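Long-range contacts in ketol-acid reductoisomerase (uncultured archaeon GZfos26G2, PDB 4XDY), which catalyses the Mg2+-dependent alkyl migration and NADH-dependent reduction of (S)-2-acetolactate to (R)-2,3-dihydroxy-isovalerate in branched-chain amino acid biosynthesis: residues K17-G23 / D79-L85; Q90-Y94 / R120-P124; M131-K135 / E191-D195; G153-K158 / I183-E189. Numbering follows the deposited sequence.

Interaction 1 of 4, residues K17-G23 / D79-L85; sequences KTIAVMG and DVVHILL. With NAI (1,4-dihydronicotinamide adenine dinucleotide), chain E.
At the start of this parallel strand pair an aspartate side chain, not a backbone carbonyl, accepts from T18 N: the bond to D79 OD2 is 2.8 Å and nearly linear, while T18 O accepts from both D79 N (2.8 Å) and V80 N (3.1 Å). D79, with helical backbone angles (-77/-34) and chi1 m, suits this spot: its short carboxylate curls back to the other strand. From there the pair is ordinary Rossmann sheet. Strands 18-22 and 80-83 run parallel, their axes 4.8 Å apart and crossing at -22°, in the register I19-V80, A20-V81, V21-H82 and M22-I83. The bonds zigzag: A20 N to V80 O 2.8 Å, H82 N to A20 O 2.8 Å, M22 N to H82 O 2.9 Å, L84 N to M22 O 2.8 Å. I19, V21, V80 and H82 share one face, where I19 (m, m) brings CD1 to 3.6 Å from V80 CB. A20, M22, V81 and I83 share the other; flexible M22 (m, m, t) folds its CE back to 3.6 Å from V81 CG1, against helix 71-77. G23, at phi/psi 89/116, begins the dinucleotide-binding glycine-rich turn, and a CB there would collide with L84 O. The loops after both strands reach the NADH: G23 CA lies 4.0 Å from NAI C4B, L85 CD2 3.5 Å from NAI O4B, and L84 O 3.3 Å from NAI C5D.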
# COMPACT_ATOMS: atom_id res chain seq x y z
N LYS A 17 11.10 -21.79 -28.94
CA LYS A 17 12.20 -20.95 -28.55
C LYS A 17 12.56 -21.32 -27.11
O LYS A 17 11.69 -21.67 -26.31
CB LYS A 17 11.82 -19.48 -28.70
CG LYS A 17 12.12 -19.01 -30.10
CD LYS A 17 11.65 -17.62 -30.34
CE LYS A 17 11.82 -17.26 -31.81
NZ LYS A 17 13.20 -16.93 -32.20
N THR A 18 13.85 -21.27 -26.86
CA THR A 18 14.38 -21.40 -25.51
C THR A 18 14.77 -19.99 -25.00
O THR A 18 15.46 -19.22 -25.71
CB THR A 18 15.61 -22.30 -25.56
OG1 THR A 18 15.16 -23.62 -25.93
CG2 THR A 18 16.34 -22.35 -24.20
N ILE A 19 14.33 -19.71 -23.80
CA ILE A 19 14.69 -18.46 -23.11
C ILE A 19 15.76 -18.79 -22.06
O ILE A 19 15.50 -19.61 -21.12
CB ILE A 19 13.48 -17.87 -22.33
CG1 ILE A 19 12.16 -17.90 -23.11
CG2 ILE A 19 13.88 -16.48 -21.72
CD1 ILE A 19 12.24 -17.15 -24.36
N ALA A 20 16.90 -18.15 -22.21
CA ALA A 20 17.98 -18.20 -21.21
C ALA A 20 17.81 -17.02 -20.26
O ALA A 20 17.99 -15.88 -20.67
CB ALA A 20 19.32 -18.14 -21.88
N VAL A 21 17.41 -17.32 -19.05
CA VAL A 21 17.22 -16.27 -18.00
C VAL A 21 18.51 -16.16 -17.23
O VAL A 21 18.89 -17.11 -16.54
CB VAL A 21 16.04 -16.59 -17.10
CG1 VAL A 21 16.00 -15.62 -15.90
CG2 VAL A 21 14.72 -16.54 -17.88
N MET A 22 19.20 -15.02 -17.39
CA MET A 22 20.44 -14.73 -16.70
C MET A 22 20.15 -14.04 -15.35
O MET A 22 19.70 -12.92 -15.33
CB MET A 22 21.34 -13.88 -17.53
CG MET A 22 21.48 -14.29 -19.02
SD MET A 22 22.06 -16.00 -19.09
CE MET A 22 22.74 -15.98 -20.74
N GLY A 23 20.54 -14.68 -14.27
CA GLY A 23 20.21 -14.21 -12.91
C GLY A 23 18.95 -14.73 -12.36
O GLY A 23 17.89 -14.38 -12.85
N ASP A 79 17.66 -18.88 -27.39
CA ASP A 79 17.23 -18.07 -28.52
C ASP A 79 16.97 -16.62 -28.07
O ASP A 79 17.13 -15.68 -28.84
CB ASP A 79 15.95 -18.65 -29.09
CG ASP A 79 16.16 -20.08 -29.60
OD1 ASP A 79 17.07 -20.22 -30.40
OD2 ASP A 79 15.51 -21.03 -29.10
N VAL A 80 16.47 -16.51 -26.83
CA VAL A 80 16.30 -15.22 -26.13
C VAL A 80 17.25 -15.24 -24.95
O VAL A 80 17.23 -16.16 -24.17
CB VAL A 80 14.84 -14.97 -25.67
CG1 VAL A 80 14.74 -13.58 -25.01
CG2 VAL A 80 13.90 -15.03 -26.85
N VAL A 81 18.10 -14.22 -24.88
CA VAL A 81 19.06 -14.11 -23.77
C VAL A 81 18.55 -12.94 -22.89
O VAL A 81 18.63 -11.81 -23.30
CB VAL A 81 20.46 -13.84 -24.26
CG1 VAL A 81 21.43 -13.60 -23.09
CG2 VAL A 81 20.98 -15.03 -25.08
N HIS A 82 17.93 -13.31 -21.78
CA HIS A 82 17.13 -12.35 -21.03
C HIS A 82 17.89 -12.00 -19.75
O HIS A 82 18.04 -12.86 -18.86
CB HIS A 82 15.81 -12.98 -20.73
CG HIS A 82 14.83 -12.10 -20.01
ND1 HIS A 82 14.90 -10.74 -20.04
CD2 HIS A 82 13.72 -12.39 -19.30
CE1 HIS A 82 13.89 -10.22 -19.38
NE2 HIS A 82 13.17 -11.20 -18.91
N ILE A 83 18.37 -10.76 -19.70
CA ILE A 83 19.35 -10.30 -18.69
C ILE A 83 18.56 -9.82 -17.47
O ILE A 83 17.96 -8.76 -17.52
CB ILE A 83 20.30 -9.28 -19.27
CG1 ILE A 83 21.19 -9.97 -20.34
CG2 ILE A 83 21.26 -8.76 -18.18
CD1 ILE A 83 22.06 -9.05 -21.11
N LEU A 84 18.56 -10.65 -16.43
CA LEU A 84 17.90 -10.32 -15.15
C LEU A 84 18.93 -10.33 -13.98
O LEU A 84 18.61 -10.70 -12.88
CB LEU A 84 16.68 -11.17 -14.90
CG LEU A 84 15.52 -11.02 -15.87
CD1 LEU A 84 14.38 -11.99 -15.62
CD2 LEU A 84 15.01 -9.58 -15.90
N LEU A 85 20.11 -9.83 -14.31
CA LEU A 85 21.14 -9.56 -13.38
C LEU A 85 20.98 -8.11 -12.85
O LEU A 85 20.40 -7.27 -13.50
CB LEU A 85 22.49 -9.72 -14.06
CG LEU A 85 22.84 -11.14 -14.50
CD1 LEU A 85 23.92 -11.13 -15.56
CD2 LEU A 85 23.28 -11.98 -13.34
PA NAI E . 19.02 -9.31 -8.40
O1A NAI E . 19.73 -8.18 -7.65
O2A NAI E . 17.97 -10.09 -7.74
O5B NAI E . 20.20 -10.17 -9.08
C5B NAI E . 19.89 -11.41 -9.79
C4B NAI E . 20.98 -12.46 -9.44
O4B NAI E . 22.18 -11.97 -10.03
C3B NAI E . 21.33 -12.69 -7.95
O3B NAI E . 20.30 -13.50 -7.38
C2B NAI E . 22.71 -13.32 -8.04
O2B NAI E . 22.55 -14.73 -8.17
C1B NAI E . 23.24 -12.69 -9.35
N9A NAI E . 24.32 -11.76 -9.09
C8A NAI E . 24.26 -10.77 -8.10
N7A NAI E . 25.39 -10.08 -8.11
C5A NAI E . 26.19 -10.64 -9.06
C6A NAI E . 27.54 -10.41 -9.54
N6A NAI E . 28.31 -9.45 -9.02
N1A NAI E . 28.03 -11.15 -10.57
C2A NAI E . 27.29 -12.15 -11.11
N3A NAI E . 26.05 -12.44 -10.74
C4A NAI E . 25.46 -11.73 -9.71
O3 NAI E . 18.38 -8.60 -9.79
PN NAI E . 16.82 -8.00 -9.86
O1N NAI E . 16.59 -7.02 -8.73
O2N NAI E . 15.95 -9.18 -9.99
O5D NAI E . 17.04 -7.11 -11.15
C5D NAI E . 17.09 -7.76 -12.46
C4D NAI E . 16.69 -6.76 -13.60
O4D NAI E . 15.27 -6.58 -13.40
C3D NAI E . 17.28 -5.37 -13.51
O3D NAI E . 17.48 -4.84 -14.82
C2D NAI E . 16.23 -4.52 -12.76
O2D NAI E . 16.29 -3.11 -12.97
C1D NAI E . 14.96 -5.14 -13.30
N1N NAI E . 13.72 -5.03 -12.51
C2N NAI E . 13.73 -5.48 -11.24
C3N NAI E . 12.61 -5.43 -10.48
C7N NAI E . 12.63 -6.01 -9.17
O7N NAI E . 13.64 -6.23 -8.44
N7N NAI E . 11.49 -6.56 -8.84
C4N NAI E . 11.40 -4.91 -11.08
C5N NAI E . 11.42 -4.66 -12.49
C6N NAI E . 12.60 -4.71 -13.15
O HOH W 1 14.57 -15.03 -30.56

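Interaction 2 of 4, residues Q90-Y94 / R120-P124. With NAI (1,4-dihydronicotinamide adenine dinucleotide), chain E.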
# COMPACT_ATOMS: atom_id res chain seq x y z
N GLN A 90 25.53 -5.69 -15.13
CA GLN A 90 25.28 -6.20 -16.51
C GLN A 90 26.36 -5.85 -17.48
O GLN A 90 26.70 -6.71 -18.31
CB GLN A 90 23.96 -5.72 -17.01
CG GLN A 90 22.77 -6.22 -16.23
CD GLN A 90 21.44 -5.72 -16.81
OE1 GLN A 90 21.40 -5.05 -17.85
NE2 GLN A 90 20.34 -5.97 -16.06
N PRO A 91 26.90 -4.62 -17.51
CA PRO A 91 27.84 -4.31 -18.60
C PRO A 91 29.06 -5.26 -18.64
O PRO A 91 29.38 -5.83 -19.74
CB PRO A 91 28.22 -2.85 -18.36
CG PRO A 91 27.03 -2.29 -17.61
CD PRO A 91 26.61 -3.40 -16.72
N ALA A 92 29.68 -5.51 -17.48
CA ALA A 92 30.89 -6.37 -17.47
C ALA A 92 30.53 -7.83 -17.80
O ALA A 92 31.28 -8.44 -18.52
CB ALA A 92 31.61 -6.32 -16.12
N ILE A 93 29.42 -8.36 -17.26
CA ILE A 93 29.03 -9.71 -17.48
C ILE A 93 28.62 -9.87 -18.97
O ILE A 93 28.97 -10.85 -19.63
CB ILE A 93 27.91 -10.13 -16.51
CG1 ILE A 93 28.50 -10.19 -15.09
CG2 ILE A 93 27.43 -11.49 -16.89
CD1 ILE A 93 27.50 -10.48 -14.04
N TYR A 94 27.96 -8.86 -19.51
CA TYR A 94 27.59 -8.90 -20.91
C TYR A 94 28.87 -9.02 -21.77
O TYR A 94 28.96 -9.87 -22.66
CB TYR A 94 26.78 -7.63 -21.30
CG TYR A 94 26.68 -7.47 -22.76
CD1 TYR A 94 25.72 -8.22 -23.50
CD2 TYR A 94 27.53 -6.64 -23.44
CE1 TYR A 94 25.68 -8.12 -24.88
CE2 TYR A 94 27.46 -6.52 -24.84
CZ TYR A 94 26.54 -7.29 -25.53
OH TYR A 94 26.52 -7.14 -26.94
N ARG A 120 25.43 1.84 -21.74
CA ARG A 120 26.36 1.05 -21.07
C ARG A 120 26.57 -0.30 -21.71
O ARG A 120 27.58 -0.93 -21.46
CB ARG A 120 25.92 0.86 -19.63
CG ARG A 120 25.71 2.19 -18.85
CD ARG A 120 26.93 2.58 -18.14
NE ARG A 120 27.26 1.65 -17.05
CZ ARG A 120 28.53 1.40 -16.70
NH1 ARG A 120 29.49 2.03 -17.34
NH2 ARG A 120 28.83 0.55 -15.72
N ILE A 121 25.56 -0.77 -22.45
CA ILE A 121 25.66 -1.97 -23.31
C ILE A 121 25.25 -1.55 -24.73
O ILE A 121 24.18 -0.93 -24.93
CB ILE A 121 24.75 -3.04 -22.84
CG1 ILE A 121 25.31 -3.70 -21.55
CG2 ILE A 121 24.61 -4.10 -23.95
CD1 ILE A 121 24.36 -4.59 -20.83
N VAL A 122 26.13 -1.84 -25.70
CA VAL A 122 25.88 -1.45 -27.08
C VAL A 122 25.88 -2.80 -27.87
O VAL A 122 26.90 -3.34 -28.11
CB VAL A 122 26.89 -0.42 -27.66
CG1 VAL A 122 26.58 -0.11 -29.14
CG2 VAL A 122 26.87 0.91 -26.90
N PRO A 123 24.70 -3.37 -28.13
CA PRO A 123 24.56 -4.74 -28.68
C PRO A 123 25.05 -4.77 -30.15
O PRO A 123 25.22 -3.76 -30.73
CB PRO A 123 23.06 -5.04 -28.56
CG PRO A 123 22.58 -3.98 -27.60
CD PRO A 123 23.40 -2.75 -27.95
N PRO A 124 25.46 -5.92 -30.63
CA PRO A 124 25.70 -5.96 -32.09
C PRO A 124 24.44 -5.60 -32.92
O PRO A 124 23.28 -5.86 -32.49
CB PRO A 124 26.16 -7.42 -32.32
CG PRO A 124 25.62 -8.19 -31.21
CD PRO A 124 25.39 -7.25 -30.02
PA NAI E . 19.02 -9.31 -8.40
O1A NAI E . 19.73 -8.18 -7.65
O2A NAI E . 17.97 -10.09 -7.74
O5B NAI E . 20.20 -10.17 -9.08
C5B NAI E . 19.89 -11.41 -9.79
C4B NAI E . 20.98 -12.46 -9.44
O4B NAI E . 22.18 -11.97 -10.03
C3B NAI E . 21.33 -12.69 -7.95
O3B NAI E . 20.30 -13.50 -7.38
C2B NAI E . 22.71 -13.32 -8.04
O2B NAI E . 22.55 -14.73 -8.17
C1B NAI E . 23.24 -12.69 -9.35
N9A NAI E . 24.32 -11.76 -9.09
C8A NAI E . 24.26 -10.77 -8.10
N7A NAI E . 25.39 -10.08 -8.11
C5A NAI E . 26.19 -10.64 -9.06
C6A NAI E . 27.54 -10.41 -9.54
N6A NAI E . 28.31 -9.45 -9.02
N1A NAI E . 28.03 -11.15 -10.57
C2A NAI E . 27.29 -12.15 -11.11
N3A NAI E . 26.05 -12.44 -10.74
C4A NAI E . 25.46 -11.73 -9.71
O3 NAI E . 18.38 -8.60 -9.79
PN NAI E . 16.82 -8.00 -9.86
O1N NAI E . 16.59 -7.02 -8.73
O2N NAI E . 15.95 -9.18 -9.99
O5D NAI E . 17.04 -7.11 -11.15
C5D NAI E . 17.09 -7.76 -12.46
C4D NAI E . 16.69 -6.76 -13.60
O4D NAI E . 15.27 -6.58 -13.40
C3D NAI E . 17.28 -5.37 -13.51
O3D NAI E . 17.48 -4.84 -14.82
C2D NAI E . 16.23 -4.52 -12.76
O2D NAI E . 16.29 -3.11 -12.97
C1D NAI E . 14.96 -5.14 -13.30
N1N NAI E . 13.72 -5.03 -12.51
C2N NAI E . 13.73 -5.48 -11.24
C3N NAI E . 12.61 -5.43 -10.48
C7N NAI E . 12.63 -6.01 -9.17
O7N NAI E . 13.64 -6.23 -8.44
N7N NAI E . 11.49 -6.56 -8.84
C4N NAI E . 11.40 -4.91 -11.08
C5N NAI E . 11.42 -4.66 -12.49
C6N NAI E . 12.60 -4.71 -13.15
O HOH W 2 28.04 -5.69 -28.11
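The first turn of a Rossmann-domain helix, 90-98, packs here against the irregular loop that leads from helix 114-117 into strand 128-134. No direct hydrogen bond links the two segments; shape and one water do the work. I121 is the central side chain. With chi1 m and chi2 t it extends toward the helix, laying CG2 over the face of the Y94 ring, 3.8 Å from the centroid and 11° off the normal, a well-formed CH-pi contact, while I121 CG1 reaches P91 CA at 3.9 Å and I121 CD1 touches Q90 CB at 4.0 Å. A branched aliphatic chain suits the place: CG2 meets Y94, CD1 meets Q90 and the CG1 methylene meets P91. Y94 (chi1 t, chi2 80°) swings its ring alongside the loop, so that its OH lies 3.3 Å from P124 CD and 3.6 Å from P123 CA. P91, in the first turn where proline needs no amide partner, is covered by R120: P91 CB is 3.7 Å from R120 O, and P91 CG 3.9 Å from R120 NH2. Q90 (m, t) turns its amide to the cofactor: OE1 bonds N115, while NE2 bonds L85 O and makes a weak hydrogen bond of 3.3 Å to NAI O3D. The loop therefore packs behind a cofactor-binding turn. Water 2 lies 2.4 Å from Y94 OH and donates to V122 O at 2.6 Å.

Interaction 3 of 4, residues M131-K135 / E191-D195; sequences MVAPK and ETYED. With MG (magnesium ion), chain D; MG (magnesium ion), chain C; HIO (N-hydroxy-N-isopropyloxamic acid), chain H.
E191, in the first turn of helix 188-203, points its CA-to-CB bond toward strand 131-134 and the loop residue K135 after it, in a contact made mostly by side chains; the nearest CA pairs are A133-E191 at 7.7 Å and K135-D195 at 8.1 Å. E191 (chi1 t, chi2 m) sends OE2 to K135 NZ (2.9 Å), while its OE1 accepts from G113 N and from ND1 of H112, the predicted active-site residue. M131 (t, t, p) covers the stem, its CE 3.4 Å from E191 CB; small A133 leaves room for the carboxylate, its CB 3.6 Å from E191 OE2. E194 (p, p) curls inward, and its OE1 takes K135 NZ at 2.7 Å. D195 (chi1 t), whose N bonds E191 O at 2.9 Å, bridges the two magnesium ions: OD1 lies 2.0 Å from MG of chain D, OD2 2.1 Å from MG of chain C, and OD1 also accepts from K135 NZ at 2.9 Å. A long, flexible lysine suits the focus: folded (m, m, chi3 95°), its ammonium offsets part of the negative charge. HIO O2 bridges both ions, 2.0 Å from each; waters, other HIO oxygens and, on MG of chain C, E199 fill the remaining places. The methyl migration needs Mg2+. The contact joins strand 128-134 of the Rossmann domain to helix 188-203 of the knotted C-terminal domain, with strand 153-157 alongside and E231 of the second subunit nearby.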
# COMPACT_ATOMS: atom_id res chain seq x y z
N MET A 131 12.72 -5.38 -24.66
CA MET A 131 12.51 -5.21 -23.23
C MET A 131 11.10 -5.58 -22.87
O MET A 131 10.12 -5.15 -23.52
CB MET A 131 12.79 -3.74 -22.77
CG MET A 131 12.34 -3.70 -21.35
SD MET A 131 13.04 -2.31 -20.60
CE MET A 131 12.19 -1.28 -21.33
N VAL A 132 10.97 -6.41 -21.84
CA VAL A 132 9.71 -6.71 -21.19
C VAL A 132 9.82 -6.29 -19.71
O VAL A 132 10.48 -6.99 -18.91
CB VAL A 132 9.27 -8.16 -21.39
CG1 VAL A 132 9.11 -8.43 -22.92
CG2 VAL A 132 10.30 -9.20 -20.84
N ALA A 133 9.27 -5.13 -19.40
CA ALA A 133 9.48 -4.50 -18.08
C ALA A 133 8.26 -4.58 -17.23
O ALA A 133 7.29 -3.88 -17.53
CB ALA A 133 9.90 -3.07 -18.26
N PRO A 134 8.25 -5.42 -16.13
CA PRO A 134 7.05 -5.51 -15.32
C PRO A 134 7.04 -4.32 -14.37
O PRO A 134 8.07 -4.02 -13.80
CB PRO A 134 7.24 -6.85 -14.54
CG PRO A 134 8.73 -7.00 -14.46
CD PRO A 134 9.34 -6.26 -15.59
N LYS A 135 5.86 -3.73 -14.13
CA LYS A 135 5.67 -2.64 -13.19
C LYS A 135 5.29 -3.28 -11.84
O LYS A 135 4.14 -3.22 -11.34
CB LYS A 135 4.58 -1.66 -13.72
CG LYS A 135 4.88 -1.06 -15.08
CD LYS A 135 6.08 -0.14 -15.11
CE LYS A 135 7.42 -0.75 -15.52
NZ LYS A 135 8.66 0.17 -15.48
N GLU A 191 10.63 3.87 -20.76
CA GLU A 191 10.63 2.97 -19.61
C GLU A 191 11.66 3.35 -18.60
O GLU A 191 11.35 3.46 -17.41
CB GLU A 191 10.84 1.52 -19.98
CG GLU A 191 10.50 0.58 -18.82
CD GLU A 191 11.63 0.32 -17.79
OE1 GLU A 191 12.80 0.58 -18.10
OE2 GLU A 191 11.23 -0.13 -16.72
N THR A 192 12.87 3.67 -19.06
CA THR A 192 13.96 3.88 -18.17
C THR A 192 13.64 5.08 -17.29
O THR A 192 13.79 5.06 -16.06
CB THR A 192 15.25 4.16 -18.93
OG1 THR A 192 15.59 3.00 -19.75
CG2 THR A 192 16.36 4.43 -17.95
N TYR A 193 13.16 6.15 -17.92
CA TYR A 193 12.95 7.37 -17.17
C TYR A 193 11.78 7.32 -16.24
O TYR A 193 11.90 7.76 -15.07
CB TYR A 193 12.79 8.57 -18.13
CG TYR A 193 13.88 8.76 -19.15
CD1 TYR A 193 15.21 8.46 -18.88
CD2 TYR A 193 13.58 9.32 -20.40
CE1 TYR A 193 16.22 8.64 -19.83
CE2 TYR A 193 14.58 9.51 -21.35
CZ TYR A 193 15.89 9.21 -21.08
OH TYR A 193 16.88 9.40 -22.00
N GLU A 194 10.68 6.76 -16.68
CA GLU A 194 9.47 6.70 -15.84
C GLU A 194 9.74 5.78 -14.65
O GLU A 194 9.28 6.03 -13.55
CB GLU A 194 8.24 6.27 -16.62
CG GLU A 194 8.22 4.86 -17.16
CD GLU A 194 7.87 3.82 -16.13
OE1 GLU A 194 8.19 2.63 -16.39
OE2 GLU A 194 7.15 4.16 -15.11
N ASP A 195 10.47 4.71 -14.93
CA ASP A 195 10.76 3.67 -13.91
C ASP A 195 11.64 4.24 -12.79
O ASP A 195 11.33 4.09 -11.62
CB ASP A 195 11.44 2.48 -14.55
CG ASP A 195 11.59 1.32 -13.56
OD1 ASP A 195 10.57 0.65 -13.31
OD2 ASP A 195 12.71 1.21 -13.01
MG MG D . 9.84 -0.25 -11.67
MG MG C . 13.46 0.04 -11.48
C1 HIO H . 13.02 -1.82 -9.38
O11 HIO H . 13.98 -1.27 -9.99
O12 HIO H . 13.07 -2.72 -8.48
C2 HIO H . 11.69 -1.35 -9.96
O2 HIO H . 11.71 -0.78 -11.08
N3 HIO H . 10.55 -1.40 -9.29
O3 HIO H . 9.29 -1.27 -10.02
C4 HIO H . 10.46 -1.64 -7.88
C41 HIO H . 9.56 -0.57 -7.25
C42 HIO H . 9.93 -3.06 -7.73
O HOH W 3 9.79 -1.93 -13.08
O HOH W 4 7.81 0.23 -12.28
O HOH W 5 9.96 1.62 -10.70
O HOH W 6 15.37 0.82 -11.67
O HOH W 7 13.90 -1.48 -12.97

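Interaction 4 of 4, residues G153-K158 / I183-E189; sequences GLVAVK and ILECTFE
G153 begins a parallel ladder in which strand 153-157 runs beside strand 183-185, axes 4.6 Å apart and crossing at -31°, in the register G153-I183, L154-L184, V155-E185. A CB on G153 would strike I183 CD1, 2.7 Å away, so the residue has to be small; its O accepts from L184 N at 2.9 Å. L154 (m, p) lies on the same face as L184, CD1 to CD1 4.1 Å, with M227 of the second subunit packing on both leucines. V155, on the face of I183, puts CG2 3.6 Å from I183 CG2; V155 N bonds L184 O (2.9 Å) and V155 O accepts from C186 N (3.0 Å). These strands are the two ends of a beta-alpha-beta crossover through helix 165-175, whose A169 and T173 pack on V155, at the end of the Rossmann sheet. Beyond V155 the strands part. A small residue suits position 156, since A156 CB sits 3.1 Å from C186 O and 3.7 Å from F188 CD1. Water fills the gap at V157: water 10 accepts from V157 N (2.9 Å) and donates to C186 O (2.6 Å). T187, the N-cap, turns OG1 to Q190 N and starts helix 188-203. K158 (t, p, t, t), at a corner of the chain, bends at chi2 past F188, K158 CB 3.7 Å from F188 CE1, and in the E189 conformer given here K158 NZ forms a salt bridge with E189 OE2 at 2.8 Å.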
# COMPACT_ATOMS: atom_id res chain seq x y z
N GLY A 153 2.79 -4.36 -17.58
CA GLY A 153 4.10 -4.30 -18.23
C GLY A 153 4.29 -3.32 -19.36
O GLY A 153 3.32 -2.85 -19.97
N LEU A 154 5.54 -3.01 -19.63
CA LEU A 154 5.95 -2.11 -20.69
C LEU A 154 6.83 -2.92 -21.64
O LEU A 154 7.75 -3.69 -21.19
CB LEU A 154 6.76 -0.92 -20.14
CG LEU A 154 5.92 0.30 -19.74
CD1 LEU A 154 4.75 0.07 -18.88
CD2 LEU A 154 6.83 1.37 -19.10
N VAL A 155 6.55 -2.79 -22.95
CA VAL A 155 7.29 -3.54 -23.94
C VAL A 155 7.91 -2.60 -24.95
O VAL A 155 7.23 -1.75 -25.52
CB VAL A 155 6.39 -4.59 -24.62
CG1 VAL A 155 7.10 -5.24 -25.81
CG2 VAL A 155 5.94 -5.62 -23.65
N ALA A 156 9.22 -2.70 -25.14
CA ALA A 156 9.96 -1.89 -26.05
C ALA A 156 10.84 -2.74 -27.00
O ALA A 156 11.26 -3.82 -26.64
CB ALA A 156 10.83 -0.90 -25.36
N VAL A 157 11.11 -2.17 -28.17
CA VAL A 157 12.00 -2.77 -29.16
C VAL A 157 12.99 -1.76 -29.63
O VAL A 157 12.64 -0.70 -30.16
CB VAL A 157 11.19 -3.34 -30.38
CG1 VAL A 157 12.19 -3.95 -31.36
CG2 VAL A 157 10.19 -4.34 -29.93
N LYS A 158 14.26 -2.06 -29.46
CA LYS A 158 15.31 -1.13 -29.83
C LYS A 158 15.88 -1.55 -31.21
O LYS A 158 16.28 -0.69 -31.95
CB LYS A 158 16.45 -1.23 -28.83
CG LYS A 158 17.71 -0.40 -29.14
CD LYS A 158 17.30 1.06 -28.95
CE LYS A 158 18.39 2.10 -28.97
NZ LYS A 158 17.61 3.30 -28.52
N ILE A 183 -0.50 -4.37 -21.05
CA ILE A 183 0.83 -4.03 -21.59
C ILE A 183 0.71 -2.72 -22.38
O ILE A 183 -0.27 -2.44 -23.17
CB ILE A 183 1.33 -5.18 -22.54
CG1 ILE A 183 1.54 -6.43 -21.72
CG2 ILE A 183 2.47 -4.82 -23.43
CD1 ILE A 183 2.66 -6.34 -20.75
N LEU A 184 1.69 -1.87 -22.15
CA LEU A 184 1.89 -0.64 -22.92
C LEU A 184 3.15 -0.75 -23.72
O LEU A 184 4.23 -1.12 -23.19
CB LEU A 184 2.05 0.58 -21.98
CG LEU A 184 0.91 0.72 -20.98
CD1 LEU A 184 1.26 1.91 -20.09
CD2 LEU A 184 -0.42 0.93 -21.71
N GLU A 185 3.06 -0.39 -25.02
CA GLU A 185 4.26 -0.24 -25.81
C GLU A 185 4.90 1.07 -25.68
O GLU A 185 4.19 2.12 -25.58
CB GLU A 185 3.93 -0.51 -27.29
CG GLU A 185 3.37 -1.89 -27.51
CD GLU A 185 3.36 -2.28 -29.00
OE1 GLU A 185 4.42 -2.67 -29.55
OE2 GLU A 185 2.29 -2.13 -29.59
N CYS A 186 6.25 1.07 -25.68
CA CYS A 186 6.98 2.30 -25.38
C CYS A 186 8.40 2.14 -25.88
O CYS A 186 8.74 1.12 -26.54
CB CYS A 186 6.94 2.62 -23.88
SG CYS A 186 7.94 1.42 -22.91
N THR A 187 9.23 3.12 -25.69
CA THR A 187 10.61 3.02 -26.07
C THR A 187 11.46 2.61 -24.85
O THR A 187 11.00 2.71 -23.69
CB THR A 187 11.22 4.34 -26.58
OG1 THR A 187 11.20 5.35 -25.55
CG2 THR A 187 10.44 4.88 -27.83
N PHE A 188 12.69 2.19 -25.10
CA PHE A 188 13.61 1.81 -24.03
C PHE A 188 13.84 3.06 -23.10
O PHE A 188 13.88 2.92 -21.88
CB PHE A 188 14.93 1.42 -24.61
CG PHE A 188 15.14 -0.06 -24.66
CD1 PHE A 188 14.52 -0.83 -25.63
CD2 PHE A 188 15.95 -0.73 -23.70
CE1 PHE A 188 14.76 -2.22 -25.69
CE2 PHE A 188 16.22 -2.08 -23.79
CZ PHE A 188 15.56 -2.83 -24.78
N GLU A 189 13.89 4.24 -23.71
CA GLU A 189 14.22 5.47 -22.99
C GLU A 189 13.01 5.84 -22.13
O GLU A 189 13.15 6.29 -21.00
CB GLU A 189 14.66 6.55 -23.99
CG GLU A 189 15.99 6.22 -24.73
CD GLU A 189 15.96 5.09 -25.83
OE1 GLU A 189 14.81 4.87 -26.41
OE2 GLU A 189 17.07 4.37 -26.03
O HOH W 8 6.89 -2.48 -28.37
O HOH W 9 13.20 1.53 -27.94
O HOH W 10 9.88 0.36 -28.74

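In the fold
Interactions 1 and 2 follow one another along the chain and share the cofactor: their centres are about 14 Å apart, and L85 O meets Q90 NE2 at 2.9 Å, so the strand end and the helix start line the NADH pocket together. Interactions 3 and 4 are closer still, with centres about 7 Å apart, because strands 128-134 and 153-157 pair antiparallel (A133 N to L154 O 2.8 Å, M131 N to A156 O 2.9 Å) and helix 188-203 serves both. They also pack together, L154 CD2 lying 3.3 Å from E194 OE1, and the L154 side chain is about 8 Å from a magnesium ion. Between interactions 1 and 3, H82 NE2 packs 4.0 Å from V132 CG2, across the intervening strand 107-110.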